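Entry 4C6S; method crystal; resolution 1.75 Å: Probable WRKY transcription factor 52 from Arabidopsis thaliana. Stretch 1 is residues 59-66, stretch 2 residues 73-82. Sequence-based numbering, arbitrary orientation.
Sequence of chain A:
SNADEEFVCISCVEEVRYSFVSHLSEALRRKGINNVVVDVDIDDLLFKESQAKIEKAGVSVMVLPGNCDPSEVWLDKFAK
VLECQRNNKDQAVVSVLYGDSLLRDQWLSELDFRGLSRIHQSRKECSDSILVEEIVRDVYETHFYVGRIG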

# COMPACT_ATOMS: atom_id res chain seq x y z
N VAL A 59 10.50 -19.57 2.65
CA VAL A 59 10.15 -18.93 1.39
C VAL A 59 10.82 -17.57 1.32
O VAL A 59 10.77 -16.79 2.27
CB VAL A 59 8.63 -18.74 1.25
CG1 VAL A 59 8.30 -18.02 -0.06
CG2 VAL A 59 7.92 -20.09 1.34
N SER A 60 11.44 -17.29 0.18
CA SER A 60 12.06 -16.00 -0.06
C SER A 60 11.23 -15.25 -1.09
O SER A 60 11.13 -15.68 -2.24
CB SER A 60 13.50 -16.21 -0.55
OG SER A 60 14.14 -14.98 -0.83
N VAL A 61 10.61 -14.15 -0.67
CA VAL A 61 9.82 -13.34 -1.60
C VAL A 61 10.64 -12.11 -1.96
O VAL A 61 10.86 -11.24 -1.11
CB VAL A 61 8.52 -12.88 -0.95
CG1 VAL A 61 7.75 -11.95 -1.92
CG2 VAL A 61 7.66 -14.06 -0.56
N MET A 62 11.10 -12.04 -3.21
CA MET A 62 11.89 -10.90 -3.67
C MET A 62 10.97 -9.90 -4.32
O MET A 62 10.38 -10.19 -5.36
CB MET A 62 12.95 -11.36 -4.67
CG MET A 62 13.95 -12.33 -4.05
SD MET A 62 15.28 -12.86 -5.15
CE MET A 62 15.89 -11.30 -5.69
N VAL A 63 10.81 -8.73 -3.70
CA VAL A 63 10.01 -7.67 -4.29
C VAL A 63 10.94 -6.77 -5.05
O VAL A 63 11.82 -6.12 -4.47
CB VAL A 63 9.26 -6.87 -3.23
CG1 VAL A 63 8.53 -5.71 -3.90
CG2 VAL A 63 8.28 -7.78 -2.50
N LEU A 64 10.79 -6.76 -6.37
CA LEU A 64 11.78 -6.17 -7.25
C LEU A 64 11.30 -4.82 -7.74
O LEU A 64 10.09 -4.62 -7.90
CB LEU A 64 12.03 -7.10 -8.44
CG LEU A 64 12.60 -8.46 -8.02
CD1 LEU A 64 12.35 -9.52 -9.08
CD2 LEU A 64 14.09 -8.34 -7.72
N PRO A 65 12.24 -3.88 -7.93
CA PRO A 65 11.89 -2.55 -8.44
C PRO A 65 11.67 -2.61 -9.94
O PRO A 65 12.57 -2.35 -10.75
CB PRO A 65 13.13 -1.71 -8.10
CG PRO A 65 14.27 -2.70 -8.13
CD PRO A 65 13.69 -4.01 -7.64
N GLY A 66 10.44 -2.97 -10.32
CA GLY A 66 10.14 -3.30 -11.70
C GLY A 66 10.21 -2.16 -12.68
O GLY A 66 10.28 -2.40 -13.89
N VAL A 73 20.14 -3.33 -11.41
CA VAL A 73 19.53 -3.71 -10.14
C VAL A 73 19.96 -5.09 -9.66
O VAL A 73 20.32 -5.27 -8.50
CB VAL A 73 17.99 -3.68 -10.23
CG1 VAL A 73 17.36 -4.29 -8.99
CG2 VAL A 73 17.51 -2.25 -10.43
N TRP A 74 19.92 -6.08 -10.55
CA TRP A 74 20.04 -7.47 -10.09
C TRP A 74 21.38 -7.77 -9.42
O TRP A 74 21.42 -8.04 -8.22
CB TRP A 74 19.81 -8.49 -11.22
CG TRP A 74 19.92 -9.87 -10.63
CD1 TRP A 74 21.04 -10.67 -10.57
CD2 TRP A 74 18.89 -10.59 -9.95
NE1 TRP A 74 20.76 -11.84 -9.91
CE2 TRP A 74 19.44 -11.82 -9.52
CE3 TRP A 74 17.54 -10.32 -9.68
CZ2 TRP A 74 18.69 -12.77 -8.83
CZ3 TRP A 74 16.80 -11.27 -9.00
CH2 TRP A 74 17.38 -12.48 -8.58
N LEU A 75 22.46 -7.75 -10.19
CA LEU A 75 23.78 -8.09 -9.65
C LEU A 75 24.13 -7.20 -8.47
O LEU A 75 24.75 -7.63 -7.49
CB LEU A 75 24.85 -7.96 -10.73
CG LEU A 75 24.84 -9.00 -11.86
CD1 LEU A 75 25.89 -8.65 -12.90
CD2 LEU A 75 25.08 -10.38 -11.31
N ASP A 76 23.71 -5.94 -8.57
CA ASP A 76 24.06 -4.94 -7.57
C ASP A 76 23.36 -5.17 -6.23
O ASP A 76 23.96 -4.97 -5.17
CB ASP A 76 23.72 -3.55 -8.10
CG ASP A 76 24.15 -2.45 -7.16
OD1 ASP A 76 25.24 -2.58 -6.55
OD2 ASP A 76 23.41 -1.45 -7.04
N LYS A 77 22.10 -5.60 -6.27
CA LYS A 77 21.27 -5.60 -5.07
C LYS A 77 20.60 -6.93 -4.73
O LYS A 77 20.38 -7.22 -3.56
CB LYS A 77 20.16 -4.55 -5.20
CG LYS A 77 20.64 -3.11 -5.14
CD LYS A 77 19.46 -2.15 -5.11
CE LYS A 77 19.91 -0.70 -5.24
NZ LYS A 77 18.76 0.24 -5.03
N PHE A 78 20.24 -7.72 -5.74
CA PHE A 78 19.43 -8.90 -5.47
C PHE A 78 20.15 -10.24 -5.64
O PHE A 78 19.72 -11.24 -5.06
CB PHE A 78 18.12 -8.85 -6.26
CG PHE A 78 17.11 -7.88 -5.69
CD1 PHE A 78 16.23 -8.29 -4.69
CD2 PHE A 78 17.06 -6.56 -6.11
CE1 PHE A 78 15.28 -7.41 -4.15
CE2 PHE A 78 16.13 -5.66 -5.57
CZ PHE A 78 15.24 -6.09 -4.58
N ALA A 79 21.24 -10.27 -6.40
CA ALA A 79 22.03 -11.50 -6.50
C ALA A 79 22.40 -12.03 -5.12
O ALA A 79 22.39 -13.23 -4.88
CB ALA A 79 23.29 -11.28 -7.34
N LYS A 80 22.73 -11.12 -4.20
CA LYS A 80 23.13 -11.52 -2.85
C LYS A 80 21.96 -12.13 -2.07
O LYS A 80 22.19 -12.86 -1.11
CB LYS A 80 23.74 -10.34 -2.09
CG LYS A 80 22.75 -9.22 -1.80
CD LYS A 80 23.46 -8.01 -1.21
CE LYS A 80 22.48 -7.05 -0.55
NZ LYS A 80 22.21 -5.83 -1.34
N VAL A 81 20.73 -11.83 -2.48
CA VAL A 81 19.57 -12.44 -1.84
C VAL A 81 19.36 -13.87 -2.34
O VAL A 81 19.16 -14.79 -1.54
CB VAL A 81 18.28 -11.62 -2.07
CG1 VAL A 81 17.09 -12.34 -1.47
CG2 VAL A 81 18.42 -10.25 -1.45
N LEU A 82 19.41 -14.05 -3.65
CA LEU A 82 19.17 -15.36 -4.25
C LEU A 82 20.25 -16.36 -3.87
O LEU A 82 19.98 -17.56 -3.75
CB LEU A 82 19.05 -15.25 -5.77
CG LEU A 82 18.70 -16.57 -6.47
CD1 LEU A 82 17.35 -17.06 -5.99
CD2 LEU A 82 18.72 -16.43 -7.99
O HOH W 1 16.58 -16.22 -1.29

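The strand formed by residues 59-65 and the helix of residues 74-82 run nearly antiparallel, their N-to-C directions 171° apart and their axes 10.2 Å apart at closest approach. The register follows from this arrangement: the start of the strand lies by the end of the helix, with Ser60 CA 8.3 Å from Leu82 CA, while Met62 CA sits 8.0 Å from Phe78 CA and Pro65 CA 7.9 Å from Val73 CA. Such spacing leaves room for one layer of interlocking side chains. No direct hydrogen bond joins the two stretches, and the 377 Å² buried between them, both sides summed, is mainly apolar.

Met62 has the largest area covered by the other stretch. Its CA-to-CB bond points toward the helix, and chi angles in the m, t and p wells carry the thioether to the aromatic residues one helical turn apart. The terminal methyl touches both: Met62 CE lies 3.2 Å from Phe78 CD1 and 3.4 Å from Trp74 CZ3. The sulfur approaches the indole obliquely, with Met62 SD 5.2 Å from the centroid of the six-membered ring of Trp74 and 64° off the ring normal, where the polarizable sulfur can make a favorable dispersion contact with the aromatic system. Nearer the backbone, Met62 CG rests 4.1 Å from Val81 CG1, extending the contact along the helix.

Phe78 is the counterpart of Met62 on the helix and meets four consecutive strand residues. Its ring, set by a chi1 of -76°, receives Leu64 over one face: Leu64 CD2 stands 3.6 Å from the centroid of the Phe78 ring and only 8° off its normal, a CH-pi contact in which the methyl is directed at the pi cloud. Although the CA-to-CB bond of Leu64 points sideways, the end of its side chain comes nearer the helix, and Leu64 CD2 also lies 4.2 Å from Trp74 CZ3. The CA-to-CB bond of Val63 points away from the helix, and the closest contact comes from its backbone, with Val63 O 3.4 Å from Phe78 CZ.

Pro65 closes the end of the interface near the start of the helix. Its ring, in the C-gamma endo pucker, places Pro65 CD 3.6 Å from Phe78 CE2 and Pro65 CG 3.6 Å from Val73 CG1, the latter a close aliphatic contact between the two side chains.

The helix presents these groups from an irregular backbone. A wider pi-type turn spans 74-78, where Trp74 O accepts from Ala79 N at 2.9 Å as well as from Phe78 N at 2.8 Å, and the helix is kinked around residues 80 and 81.

At the other end, polarity returns. Ser60 OG lies 4.0 Å from Val81 CG1, and a water bridges the stretches: it accepts a hydrogen bond from Ser60 OG at 2.8 Å and donates one to Val81 O at 3.0 Å. The buried hydroxyl is thereby satisfied without a direct bond to the helix.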